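Aryl acylamidase (bacterium CSBL00001, PDB 4YJ6) is an amidase signature enzyme that probably hydrolyses the amide bond of N-acylated aryl amines. Local coordinates at residues S6-K11 against E32-L37; W10-E15 against V231-L236; L37-D42 against K51-A56; E58-L63 against D124-G129; A77-L82 against I175-G180. All blocks are in the same frame, centred on the assembly; numbering follows the deposited sequence.

Interaction 1: residues S6-K11 against E32-L37; sequences SPVHWK and ESTIDL
Leu37, on helix 27-45, sets its two methyl groups against the N-terminal loop, CD1 on Val8 and His9 and CD2 on the His9 ring; the loop is shaped by an ST motif at Ser6 and a type II beta turn from Val8 to Lys11. The apolar part of the contact centres on this leucine. Its CD1 lies 3.8 Å from Val8 CG2 and also touches the CA of His9, while CD2 sits over one face of the imidazole in a CH-pi contact, 4.0 Å from the ring centroid and displaced toward the rim. The other face of that ring is covered by Trp10 NE1. The far end of the ring is fixed by a hydrogen bond from NE2 to the carbonyl of Asp173. One helical turn earlier, Ser33 CB touches both Pro7 CG and Val8 CG2. Its hydroxyl lies against the proline ring, and the polar need of Ser33 OG is met within its own helix by Glu29 O.

No direct hydrogen bond joins loop and helix; one ordered water makes the polar link. Ser6 OG, anti to its backbone N (chi1 178°), accepts from Val8 N at 3.2 Å and from His9 N at 3.0 Å, which ties the start of the loop into a compact turn. The same hydroxyl, Ser6 OG, is 2.7 Å from a water molecule, and that water donates to the carbonyl oxygen Ser33 O at 2.8 Å.

Interaction 2: residues W10-E15 against V231-L236; sequences WKSAAE and VRDAAL
The carboxylate of Asp233 faces the first turn of helix 13-21 and takes two backbone N-H groups there, one on each oxygen. Ala13 N donates to Asp233 OD2 at 2.7 Å, approaching from above the carboxylate plane, 39° out of it. Ala14 N donates to Asp233 OD1 at 3.0 Å, on the syn side but again well tilted from the plane. Carbon atoms close around the same group: Ser12 CB lies 3.3 Å from Asp233 OD2, and Ala13 CB rests on the carboxylate carbon. Beside it, Leu236 CD1 meets Ala14 CB at 3.8 Å, and the Arg232 CD methylene touches that methyl at longer range.

Ser12 and Glu15 form a capping box at this helix start, with Ser12 as N-cap: Glu15 N donates to Ser12 OG at 2.9 Å, and Ser12 N returns a nearly straight bond (173°) to Glu15 OE1. The N-H groups of the first turn are thus divided between the helix's own cap and an aspartate from a helix more than 200 residues later. A negative carboxylate at a helix N terminus would be expected to interact favourably with the helix dipole. Further out, Asp233 is itself positioned in the opening turn of helix 231-241, where its backbone N is bonded to Thr230 OG1 and Val231 N to Glu478 OE2.

Interaction 3: residues L37-D42 against K51-A56; sequences LIEQRD and KAYDEA
Glu39 OE2 receives two donors at once, Tyr53 OH and Lys51 NZ, each at 2.7 Å. The phenol uses the anti lone pair of this oxygen, while the ammonium group comes in on the syn side, 21° out of the carboxylate plane, and completes a salt bridge. The glutamate chain is bent, whereas Lys51 reaches across fully extended beyond CG. Carboxylate and phenol ring stand almost perpendicular, 89° apart, with OE2 at the ring edge and in its plane.

The close packing is made by Ile38 and Tyr53. Ile38, buried, meets the tyrosine tip to tip, Ile38 CG2 lying 3.2 Å from Tyr53 OH. A looser contact joins Ile38 CD1 to Tyr53 CE1 at 4.2 Å. Lys51 CB covers part of one ring face. By contrast, Glu39 and Lys51 are both exposed, so the ion pair forms the solvent side of the contact, and water would be expected to weaken its electrostatic pull.

The contact bridges helix 27-45 to the end of edge strand 48-51 and the first turn of helix 53-69. Ile38 also touches Ile175 and Leu128, while Ala52 bonds through its backbone to Leu128 of strand 126-131.

Interaction 4: residues E58-L63 against D124-G129; sequences EKAAAL and DSLLLG
Leu126 projects from strand 126-131 onto helix 53-69, which runs nearly antiparallel to it at 165°, the axes of the two short segments 9.1 Å apart. From CB the chain leads to CG, set anti to the carbonyl carbon (chi1 -65°), and there it forks. CD2 makes the nearer approach, 3.6 Å from Lys59 CB and 4.0 Å from the backbone Ala60 N, and so lies against the helix surface itself. CD1 has looser neighbours, Ala60 CB at 4.4 Å and Leu63 CD1 at 4.5 Å. Lys59 contributes only CB; the rest of its side chain leads away from the strand.

One turn further along the helix, Leu63 crosses Asp124, its CD2 4.0 Å from Asp124 OD2. That carboxylate oxygen has polar partners elsewhere, a salt bridge to Arg66 and a hydrogen bond from Gly74 N. Asp124 has positive phi (69°) and is the C-prime residue of the Schellman motif that ends helix 115-122, just before the strand begins.

No hydrogen bond crosses between the two segments. The contact is mainly van der Waals packing and so carries little directional specificity; the Asp124 carboxylate borders it but is satisfied by Arg66 and Gly74.

Interaction 5: residues A77-L82 against I175-G180; sequences AGVPTL and IVPVAG
Strands 80-82 and 178-180 run side by side in roughly the same direction, 28° apart with short-segment axes 5.4 Å from each other, and one backbone bond joins them, Gly180 N to Leu82 O at 3.2 Å and almost straight at 178°. A water extends this link by donating to both Leu82 O and Gly180 O. One residue earlier a side chain does the work of the backbone: Thr81 OG1 donates to Val178 O at 2.7 Å from above the carbonyl plane, while also bonded to Tyr116 OH. Pro80 O and Leu82 N are buried here without a polar partner, which is consistent with a junction between strands and not a continuous parallel ladder.

The aliphatic groups pack around this junction. Val79 CG1 touches Pro177 CG and Val178 CG1, each at 3.9 Å, its side chain meeting that of Val178 at about a right angle. The Pro80 and Pro177 side chains also cross at about a right angle, Pro80 CG 4.1 Å from Pro177 CD. Val176 CG1 touches both Pro80 CB and Leu82 CD1, the latter 3.9 Å away.

Strand 80-84 is an edge of the three-stranded sheet and strand 178-183 an edge of the large mixed sheet, so the contact brings two sheet edges together. Ile16 of helix 13-21 covers the two prolines, Val30 and Thr34 of helix 27-45 lie against Pro80, and helix 165-172 packs on Leu82 and Ala179.

In the fold
From the N terminus, interaction 1 closes a short loop that folds the opening segment back on helix 27-45. Interaction 2 starts from the same stretch but closes a far longer loop, reaching helix 231-241, and interactions 3, 4 and 5 all nest within it. Interaction 3 follows interaction 1 in series, sharing Leu37, and joins helix 27-45 to the start of helix 53-69. That helix then meets strand 126-131 in interaction 4. Interactions 4 and 5 cross, their segments alternating along the chain, and meet where strands 126-131 and 80-84 pair in the small sheet. Interaction 5 connects this sheet to the large one, and its Pro177 packs against the start of helix 13-21.

Interaction 1: residues S6-K11 against E32-L37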
# COMPACT_ATOMS: atom_id res chain seq x y z
N SER A 6 23.71 -2.80 -13.88
CA SER A 6 23.43 -3.28 -12.52
C SER A 6 23.15 -4.79 -12.48
O SER A 6 22.49 -5.34 -13.36
CB SER A 6 22.24 -2.50 -11.93
OG SER A 6 21.92 -2.96 -10.64
N PRO A 7 23.68 -5.49 -11.47
CA PRO A 7 23.30 -6.90 -11.42
C PRO A 7 21.88 -7.08 -10.90
O PRO A 7 21.34 -8.17 -11.03
CB PRO A 7 24.31 -7.50 -10.43
CG PRO A 7 24.82 -6.34 -9.64
CD PRO A 7 24.82 -5.19 -10.58
N VAL A 8 21.27 -6.04 -10.33
CA VAL A 8 19.98 -6.22 -9.65
C VAL A 8 18.85 -5.27 -10.13
O VAL A 8 17.70 -5.54 -9.88
CB VAL A 8 20.14 -6.11 -8.13
CG1 VAL A 8 21.17 -7.13 -7.64
CG2 VAL A 8 20.57 -4.68 -7.72
N HIS A 9 19.17 -4.16 -10.78
CA HIS A 9 18.13 -3.22 -11.21
C HIS A 9 17.10 -3.96 -12.05
O HIS A 9 17.47 -4.70 -12.97
CB HIS A 9 18.75 -2.08 -12.04
CG HIS A 9 17.93 -0.83 -12.09
ND1 HIS A 9 18.23 0.21 -12.94
CD2 HIS A 9 16.84 -0.43 -11.39
CE1 HIS A 9 17.37 1.19 -12.76
NE2 HIS A 9 16.51 0.83 -11.82
N TRP A 10 15.82 -3.78 -11.72
CA TRP A 10 14.70 -4.40 -12.46
C TRP A 10 14.53 -5.92 -12.33
O TRP A 10 13.61 -6.51 -12.94
CB TRP A 10 14.72 -3.98 -13.96
CG TRP A 10 14.72 -2.48 -14.16
CD1 TRP A 10 15.76 -1.70 -14.64
CD2 TRP A 10 13.63 -1.58 -13.90
NE1 TRP A 10 15.38 -0.38 -14.66
CE2 TRP A 10 14.08 -0.27 -14.22
CE3 TRP A 10 12.33 -1.75 -13.42
CZ2 TRP A 10 13.27 0.87 -14.07
CZ3 TRP A 10 11.52 -0.63 -13.27
CH2 TRP A 10 11.99 0.67 -13.60
N LYS A 11 15.39 -6.60 -11.57
CA LYS A 11 15.21 -8.02 -11.37
C LYS A 11 14.00 -8.25 -10.46
O LYS A 11 13.77 -7.47 -9.53
CB LYS A 11 16.44 -8.65 -10.72
CG LYS A 11 17.67 -8.62 -11.63
CD LYS A 11 17.61 -9.75 -12.67
CE LYS A 11 18.99 -9.94 -13.35
NZ LYS A 11 19.29 -8.79 -14.26
N GLU A 32 25.12 -4.51 -1.71
CA GLU A 32 25.93 -3.36 -2.17
C GLU A 32 25.38 -2.78 -3.47
O GLU A 32 25.37 -1.58 -3.66
CB GLU A 32 27.40 -3.76 -2.36
CG GLU A 32 28.07 -4.31 -1.11
CD GLU A 32 28.16 -3.31 0.06
OE1 GLU A 32 27.97 -2.08 -0.12
OE2 GLU A 32 28.46 -3.80 1.19
N SER A 33 24.89 -3.64 -4.35
CA SER A 33 24.33 -3.19 -5.62
C SER A 33 23.01 -2.46 -5.41
O SER A 33 22.69 -1.54 -6.17
CB SER A 33 24.13 -4.36 -6.57
OG SER A 33 25.37 -4.94 -6.93
N THR A 34 22.25 -2.87 -4.41
CA THR A 34 20.98 -2.18 -4.12
C THR A 34 21.29 -0.82 -3.51
O THR A 34 20.65 0.18 -3.80
CB THR A 34 20.09 -3.00 -3.15
OG1 THR A 34 19.77 -4.25 -3.77
CG2 THR A 34 18.76 -2.26 -2.87
N ILE A 35 22.32 -0.78 -2.67
CA ILE A 35 22.74 0.47 -2.05
C ILE A 35 23.16 1.43 -3.16
O ILE A 35 22.81 2.61 -3.14
CB ILE A 35 23.89 0.22 -1.05
CG1 ILE A 35 23.34 -0.41 0.23
CG2 ILE A 35 24.63 1.53 -0.69
CD1 ILE A 35 24.45 -0.97 1.22
N ASP A 36 23.88 0.92 -4.14
CA ASP A 36 24.32 1.77 -5.24
C ASP A 36 23.11 2.39 -5.94
O ASP A 36 23.12 3.60 -6.26
CB ASP A 36 25.12 0.98 -6.28
CG ASP A 36 26.48 0.54 -5.77
OD1 ASP A 36 26.98 1.13 -4.78
OD2 ASP A 36 27.03 -0.40 -6.40
N LEU A 37 22.07 1.58 -6.18
CA LEU A 37 20.86 2.09 -6.85
C LEU A 37 20.15 3.14 -5.99
O LEU A 37 19.67 4.14 -6.51
CB LEU A 37 19.88 0.94 -7.16
CG LEU A 37 20.31 0.00 -8.27
CD1 LEU A 37 19.34 -1.16 -8.36
CD2 LEU A 37 20.36 0.74 -9.62
O HOH W 1 23.41 -1.55 -8.92

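Interaction 2: residues W10-E15 against V231-L236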
# COMPACT_ATOMS: atom_id res chain seq x y z
N TRP A 10 15.82 -3.78 -11.72
CA TRP A 10 14.70 -4.40 -12.46
C TRP A 10 14.53 -5.92 -12.33
O TRP A 10 13.61 -6.51 -12.94
CB TRP A 10 14.72 -3.98 -13.96
CG TRP A 10 14.72 -2.48 -14.16
CD1 TRP A 10 15.76 -1.70 -14.64
CD2 TRP A 10 13.63 -1.58 -13.90
NE1 TRP A 10 15.38 -0.38 -14.66
CE2 TRP A 10 14.08 -0.27 -14.22
CE3 TRP A 10 12.33 -1.75 -13.42
CZ2 TRP A 10 13.27 0.87 -14.07
CZ3 TRP A 10 11.52 -0.63 -13.27
CH2 TRP A 10 11.99 0.67 -13.60
N LYS A 11 15.39 -6.60 -11.57
CA LYS A 11 15.21 -8.02 -11.37
C LYS A 11 14.00 -8.25 -10.46
O LYS A 11 13.77 -7.47 -9.53
CB LYS A 11 16.44 -8.65 -10.72
CG LYS A 11 17.67 -8.62 -11.63
CD LYS A 11 17.61 -9.75 -12.67
CE LYS A 11 18.99 -9.94 -13.35
NZ LYS A 11 19.29 -8.79 -14.26
N SER A 12 13.25 -9.32 -10.73
CA SER A 12 12.13 -9.69 -9.86
C SER A 12 12.59 -10.37 -8.59
O SER A 12 13.73 -10.82 -8.48
CB SER A 12 11.14 -10.59 -10.59
OG SER A 12 11.69 -11.87 -10.79
N ALA A 13 11.72 -10.43 -7.58
CA ALA A 13 12.05 -11.20 -6.38
C ALA A 13 12.27 -12.67 -6.75
O ALA A 13 13.17 -13.31 -6.21
CB ALA A 13 10.92 -11.07 -5.32
N ALA A 14 11.43 -13.21 -7.64
CA ALA A 14 11.60 -14.59 -8.07
C ALA A 14 12.99 -14.76 -8.69
O ALA A 14 13.68 -15.74 -8.42
CB ALA A 14 10.51 -14.99 -9.08
N GLU A 15 13.41 -13.81 -9.50
CA GLU A 15 14.74 -13.91 -10.14
C GLU A 15 15.86 -13.83 -9.12
O GLU A 15 16.80 -14.60 -9.17
CB GLU A 15 14.91 -12.83 -11.20
CG GLU A 15 14.08 -13.14 -12.44
CD GLU A 15 14.07 -12.03 -13.47
OE1 GLU A 15 14.06 -10.84 -13.08
OE2 GLU A 15 14.04 -12.35 -14.69
N VAL A 231 2.76 -9.88 -10.53
CA VAL A 231 1.81 -10.55 -9.67
C VAL A 231 2.47 -11.73 -8.99
O VAL A 231 2.22 -11.98 -7.81
CB VAL A 231 0.54 -10.96 -10.45
CG1 VAL A 231 -0.43 -11.72 -9.53
CG2 VAL A 231 -0.12 -9.68 -11.04
N ARG A 232 3.36 -12.44 -9.70
CA ARG A 232 4.08 -13.57 -9.11
C ARG A 232 4.88 -13.10 -7.87
O ARG A 232 4.90 -13.78 -6.85
CB ARG A 232 5.06 -14.20 -10.13
CG ARG A 232 5.97 -15.31 -9.51
CD ARG A 232 6.85 -15.99 -10.58
NE ARG A 232 5.95 -16.68 -11.52
CZ ARG A 232 5.88 -16.49 -12.85
NH1 ARG A 232 6.71 -15.65 -13.50
NH2 ARG A 232 4.97 -17.18 -13.56
N ASP A 233 5.54 -11.96 -7.94
CA ASP A 233 6.33 -11.53 -6.78
C ASP A 233 5.39 -11.23 -5.61
O ASP A 233 5.77 -11.39 -4.45
CB ASP A 233 7.15 -10.28 -7.06
CG ASP A 233 8.47 -10.60 -7.80
OD1 ASP A 233 8.78 -11.79 -8.01
OD2 ASP A 233 9.16 -9.63 -8.14
N ALA A 234 4.21 -10.71 -5.91
CA ALA A 234 3.27 -10.42 -4.82
C ALA A 234 2.79 -11.71 -4.20
O ALA A 234 2.63 -11.82 -2.99
CB ALA A 234 2.07 -9.60 -5.37
N ALA A 235 2.56 -12.73 -5.03
CA ALA A 235 2.15 -14.02 -4.48
C ALA A 235 3.25 -14.62 -3.63
O ALA A 235 2.97 -15.21 -2.58
CB ALA A 235 1.78 -14.98 -5.60
N LEU A 236 4.51 -14.49 -4.06
CA LEU A 236 5.62 -15.00 -3.25
C LEU A 236 5.66 -14.25 -1.88
O LEU A 236 5.82 -14.88 -0.81
CB LEU A 236 6.96 -14.86 -3.99
CG LEU A 236 7.09 -15.79 -5.20
CD1 LEU A 236 8.37 -15.44 -5.94
CD2 LEU A 236 7.05 -17.32 -4.89

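Interaction 3: residues L37-D42 against K51-A56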
# COMPACT_ATOMS: atom_id res chain seq x y z
N LEU A 37 22.07 1.58 -6.18
CA LEU A 37 20.86 2.09 -6.85
C LEU A 37 20.15 3.14 -5.99
O LEU A 37 19.67 4.14 -6.51
CB LEU A 37 19.88 0.94 -7.16
CG LEU A 37 20.31 0.00 -8.27
CD1 LEU A 37 19.34 -1.16 -8.36
CD2 LEU A 37 20.36 0.74 -9.62
N ILE A 38 20.07 2.91 -4.68
CA ILE A 38 19.44 3.89 -3.82
C ILE A 38 20.25 5.18 -3.87
O ILE A 38 19.70 6.26 -4.01
CB ILE A 38 19.34 3.40 -2.35
CG1 ILE A 38 18.35 2.22 -2.25
CG2 ILE A 38 18.96 4.55 -1.45
CD1 ILE A 38 18.36 1.47 -0.86
N GLU A 39 21.57 5.08 -3.71
CA GLU A 39 22.38 6.29 -3.66
C GLU A 39 22.34 7.07 -4.98
O GLU A 39 22.40 8.29 -4.98
CB GLU A 39 23.83 5.93 -3.26
CG GLU A 39 23.91 5.39 -1.85
CD GLU A 39 23.43 6.40 -0.81
OE1 GLU A 39 23.85 7.58 -0.86
OE2 GLU A 39 22.61 6.02 0.05
N GLN A 40 22.21 6.35 -6.09
CA GLN A 40 22.24 6.94 -7.41
C GLN A 40 20.87 7.52 -7.81
O GLN A 40 20.79 8.59 -8.41
CB GLN A 40 22.62 5.88 -8.43
CG GLN A 40 22.66 6.40 -9.86
CD GLN A 40 22.74 5.31 -10.91
OE1 GLN A 40 22.25 4.20 -10.70
NE2 GLN A 40 23.35 5.62 -12.05
N ARG A 41 19.81 6.81 -7.44
CA ARG A 41 18.48 7.05 -8.04
C ARG A 41 17.49 7.71 -7.07
O ARG A 41 16.59 8.44 -7.48
CB ARG A 41 17.90 5.73 -8.56
CG ARG A 41 18.66 5.14 -9.75
CD ARG A 41 17.98 3.93 -10.31
NE ARG A 41 16.78 4.30 -11.08
CZ ARG A 41 16.79 4.64 -12.36
NH1 ARG A 41 17.94 4.63 -13.06
NH2 ARG A 41 15.66 4.97 -12.96
N ASP A 42 17.69 7.50 -5.77
CA ASP A 42 16.73 8.02 -4.79
C ASP A 42 16.85 9.51 -4.55
O ASP A 42 15.90 10.11 -4.10
CB ASP A 42 16.80 7.25 -3.46
CG ASP A 42 15.65 7.63 -2.51
OD1 ASP A 42 14.50 7.46 -2.92
OD2 ASP A 42 15.90 8.13 -1.41
N LYS A 51 18.26 4.64 6.34
CA LYS A 51 19.10 3.65 5.69
C LYS A 51 19.70 2.77 6.76
O LYS A 51 20.28 3.28 7.73
CB LYS A 51 20.20 4.36 4.88
CG LYS A 51 19.63 5.18 3.74
CD LYS A 51 20.64 6.16 3.11
CE LYS A 51 19.99 6.89 1.92
NZ LYS A 51 20.94 7.84 1.24
N ALA A 52 19.53 1.46 6.59
CA ALA A 52 20.05 0.47 7.55
C ALA A 52 21.09 -0.39 6.84
O ALA A 52 21.07 -1.63 6.88
CB ALA A 52 18.91 -0.42 8.09
N TYR A 53 22.04 0.28 6.21
CA TYR A 53 22.95 -0.42 5.32
C TYR A 53 23.83 -1.40 6.09
O TYR A 53 24.05 -2.53 5.66
CB TYR A 53 23.82 0.59 4.59
CG TYR A 53 23.10 1.44 3.57
CD1 TYR A 53 21.77 1.19 3.21
CD2 TYR A 53 23.76 2.50 2.95
CE1 TYR A 53 21.14 1.96 2.22
CE2 TYR A 53 23.13 3.26 1.97
CZ TYR A 53 21.82 2.99 1.62
OH TYR A 53 21.19 3.75 0.65
N ASP A 54 24.36 -0.99 7.24
CA ASP A 54 25.26 -1.93 7.92
C ASP A 54 24.50 -3.15 8.44
O ASP A 54 25.02 -4.26 8.41
CB ASP A 54 26.03 -1.25 9.08
CG ASP A 54 27.23 -0.46 8.59
OD1 ASP A 54 27.55 -0.50 7.38
OD2 ASP A 54 27.86 0.22 9.44
N GLU A 55 23.25 -2.95 8.87
CA GLU A 55 22.50 -4.09 9.34
C GLU A 55 22.30 -5.08 8.21
O GLU A 55 22.40 -6.30 8.40
CB GLU A 55 21.13 -3.67 9.88
CG GLU A 55 20.42 -4.83 10.54
CD GLU A 55 19.06 -4.48 11.08
OE1 GLU A 55 19.01 -3.75 12.10
OE2 GLU A 55 18.06 -4.90 10.46
N ALA A 56 21.93 -4.55 7.05
CA ALA A 56 21.75 -5.37 5.89
C ALA A 56 23.03 -6.09 5.53
O ALA A 56 22.98 -7.27 5.16
CB ALA A 56 21.25 -4.56 4.72

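Interaction 4: residues E58-L63 against D124-G129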
# COMPACT_ATOMS: atom_id res chain seq x y z
N GLU A 58 25.44 -7.00 7.59
CA GLU A 58 25.61 -8.03 8.62
C GLU A 58 24.74 -9.22 8.33
O GLU A 58 25.19 -10.37 8.36
CB GLU A 58 25.24 -7.48 10.00
CG GLU A 58 26.15 -6.35 10.43
CD GLU A 58 25.66 -5.70 11.71
OE1 GLU A 58 25.87 -6.32 12.80
OE2 GLU A 58 25.04 -4.60 11.62
N LYS A 59 23.48 -8.95 7.97
CA LYS A 59 22.56 -10.04 7.68
C LYS A 59 23.03 -10.75 6.43
O LYS A 59 22.93 -11.96 6.35
CB LYS A 59 21.14 -9.53 7.46
CG LYS A 59 20.46 -8.91 8.69
CD LYS A 59 20.22 -9.93 9.75
CE LYS A 59 19.42 -9.31 10.92
NZ LYS A 59 18.58 -10.35 11.55
N ALA A 60 23.52 -9.99 5.45
CA ALA A 60 23.97 -10.63 4.20
C ALA A 60 25.16 -11.54 4.45
O ALA A 60 25.26 -12.61 3.84
CB ALA A 60 24.34 -9.58 3.18
N ALA A 61 26.09 -11.12 5.32
CA ALA A 61 27.27 -11.99 5.63
C ALA A 61 26.84 -13.30 6.25
O ALA A 61 27.37 -14.36 5.93
CB ALA A 61 28.29 -11.25 6.56
N ALA A 62 25.87 -13.24 7.16
CA ALA A 62 25.39 -14.44 7.83
C ALA A 62 24.62 -15.33 6.83
O ALA A 62 24.73 -16.56 6.87
CB ALA A 62 24.50 -14.05 9.03
N LEU A 63 23.86 -14.71 5.94
CA LEU A 63 23.09 -15.47 4.94
C LEU A 63 24.06 -16.15 3.98
O LEU A 63 23.91 -17.33 3.61
CB LEU A 63 22.18 -14.51 4.17
CG LEU A 63 20.83 -15.01 3.61
CD1 LEU A 63 20.42 -14.23 2.36
CD2 LEU A 63 20.60 -16.51 3.48
N ASP A 124 14.38 -14.52 5.25
CA ASP A 124 15.67 -14.10 4.73
C ASP A 124 15.64 -13.05 3.63
O ASP A 124 16.62 -12.85 2.94
CB ASP A 124 16.51 -15.31 4.31
CG ASP A 124 17.11 -16.04 5.51
OD1 ASP A 124 17.50 -15.35 6.49
OD2 ASP A 124 17.16 -17.28 5.45
N SER A 125 14.54 -12.30 3.52
CA SER A 125 14.60 -11.05 2.79
C SER A 125 15.48 -10.09 3.59
O SER A 125 15.52 -10.15 4.84
CB SER A 125 13.16 -10.51 2.57
OG SER A 125 13.18 -9.25 1.93
N LEU A 126 16.22 -9.24 2.88
CA LEU A 126 17.18 -8.32 3.52
C LEU A 126 16.58 -6.91 3.57
O LEU A 126 16.30 -6.32 2.52
CB LEU A 126 18.47 -8.31 2.69
CG LEU A 126 19.15 -9.69 2.72
CD1 LEU A 126 20.24 -9.81 1.63
CD2 LEU A 126 19.72 -9.96 4.13
N LEU A 127 16.39 -6.39 4.78
CA LEU A 127 15.79 -5.07 4.97
C LEU A 127 16.84 -3.98 4.90
O LEU A 127 17.79 -3.94 5.71
CB LEU A 127 15.10 -4.98 6.33
CG LEU A 127 14.01 -6.00 6.60
CD1 LEU A 127 13.55 -5.91 8.09
CD2 LEU A 127 12.90 -5.73 5.66
N LEU A 128 16.68 -3.07 3.96
CA LEU A 128 17.69 -2.03 3.71
C LEU A 128 17.36 -0.70 4.39
O LEU A 128 18.21 0.19 4.41
CB LEU A 128 17.90 -1.80 2.19
CG LEU A 128 19.14 -2.62 1.75
CD1 LEU A 128 18.75 -4.08 1.62
CD2 LEU A 128 19.75 -2.11 0.49
N GLY A 129 16.16 -0.55 4.94
CA GLY A 129 15.75 0.73 5.51
C GLY A 129 14.25 0.96 5.48
O GLY A 129 13.49 -0.01 5.40

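Interaction 5: residues A77-L82 against I175-G180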
# COMPACT_ATOMS: atom_id res chain seq x y z
N ALA A 77 15.18 -15.74 0.37
CA ALA A 77 16.58 -15.49 0.70
C ALA A 77 17.28 -14.56 -0.29
O ALA A 77 17.39 -14.83 -1.49
CB ALA A 77 17.36 -16.85 0.81
N GLY A 78 17.75 -13.44 0.25
CA GLY A 78 18.52 -12.48 -0.52
C GLY A 78 17.71 -11.38 -1.20
O GLY A 78 18.27 -10.48 -1.78
N VAL A 79 16.38 -11.45 -1.13
CA VAL A 79 15.57 -10.43 -1.79
C VAL A 79 15.67 -9.14 -0.99
O VAL A 79 15.32 -9.13 0.18
CB VAL A 79 14.11 -10.88 -1.85
CG1 VAL A 79 13.20 -9.72 -2.38
CG2 VAL A 79 13.98 -12.10 -2.71
N PRO A 80 16.10 -8.03 -1.61
CA PRO A 80 16.21 -6.77 -0.87
C PRO A 80 14.88 -6.05 -0.78
O PRO A 80 14.14 -6.05 -1.76
CB PRO A 80 17.20 -5.96 -1.70
CG PRO A 80 16.94 -6.41 -3.13
CD PRO A 80 16.57 -7.90 -3.01
N THR A 81 14.60 -5.41 0.34
CA THR A 81 13.33 -4.70 0.44
C THR A 81 13.47 -3.60 1.49
O THR A 81 14.50 -3.50 2.17
CB THR A 81 12.16 -5.68 0.80
OG1 THR A 81 10.91 -4.99 0.65
CG2 THR A 81 12.27 -6.19 2.25
N LEU A 82 12.45 -2.74 1.60
CA LEU A 82 12.41 -1.73 2.66
C LEU A 82 11.01 -1.70 3.27
O LEU A 82 10.03 -2.05 2.58
CB LEU A 82 12.74 -0.33 2.11
CG LEU A 82 14.19 -0.05 1.72
CD1 LEU A 82 14.52 -0.58 0.33
CD2 LEU A 82 14.43 1.46 1.76
N ILE A 175 14.21 -0.29 -8.12
CA ILE A 175 15.30 -0.29 -7.13
C ILE A 175 15.23 -1.50 -6.21
O ILE A 175 16.27 -2.05 -5.87
CB ILE A 175 15.29 1.01 -6.33
CG1 ILE A 175 15.66 2.18 -7.27
CG2 ILE A 175 16.34 0.99 -5.15
CD1 ILE A 175 15.37 3.54 -6.70
N VAL A 176 14.03 -1.90 -5.80
CA VAL A 176 13.82 -3.18 -5.16
C VAL A 176 12.58 -3.82 -5.80
O VAL A 176 11.73 -3.08 -6.34
CB VAL A 176 13.58 -3.08 -3.64
CG1 VAL A 176 14.91 -2.74 -2.87
CG2 VAL A 176 12.46 -2.06 -3.34
N PRO A 177 12.47 -5.15 -5.76
CA PRO A 177 11.33 -5.80 -6.46
C PRO A 177 10.05 -5.81 -5.64
O PRO A 177 8.98 -5.98 -6.20
CB PRO A 177 11.82 -7.23 -6.69
CG PRO A 177 12.83 -7.46 -5.54
CD PRO A 177 13.49 -6.13 -5.33
N VAL A 178 10.14 -5.60 -4.34
CA VAL A 178 8.95 -5.62 -3.47
C VAL A 178 9.23 -4.63 -2.34
O VAL A 178 10.39 -4.46 -1.92
CB VAL A 178 8.65 -7.04 -2.90
CG1 VAL A 178 9.89 -7.61 -2.17
CG2 VAL A 178 7.42 -7.00 -1.94
N ALA A 179 8.20 -3.92 -1.88
CA ALA A 179 8.35 -3.04 -0.72
C ALA A 179 7.08 -3.14 0.13
O ALA A 179 6.00 -3.42 -0.41
CB ALA A 179 8.59 -1.58 -1.16
N GLY A 180 7.19 -2.91 1.42
CA GLY A 180 6.03 -3.03 2.30
C GLY A 180 5.18 -1.76 2.33
O GLY A 180 5.68 -0.65 2.47
O HOH W 2 8.30 0.21 2.14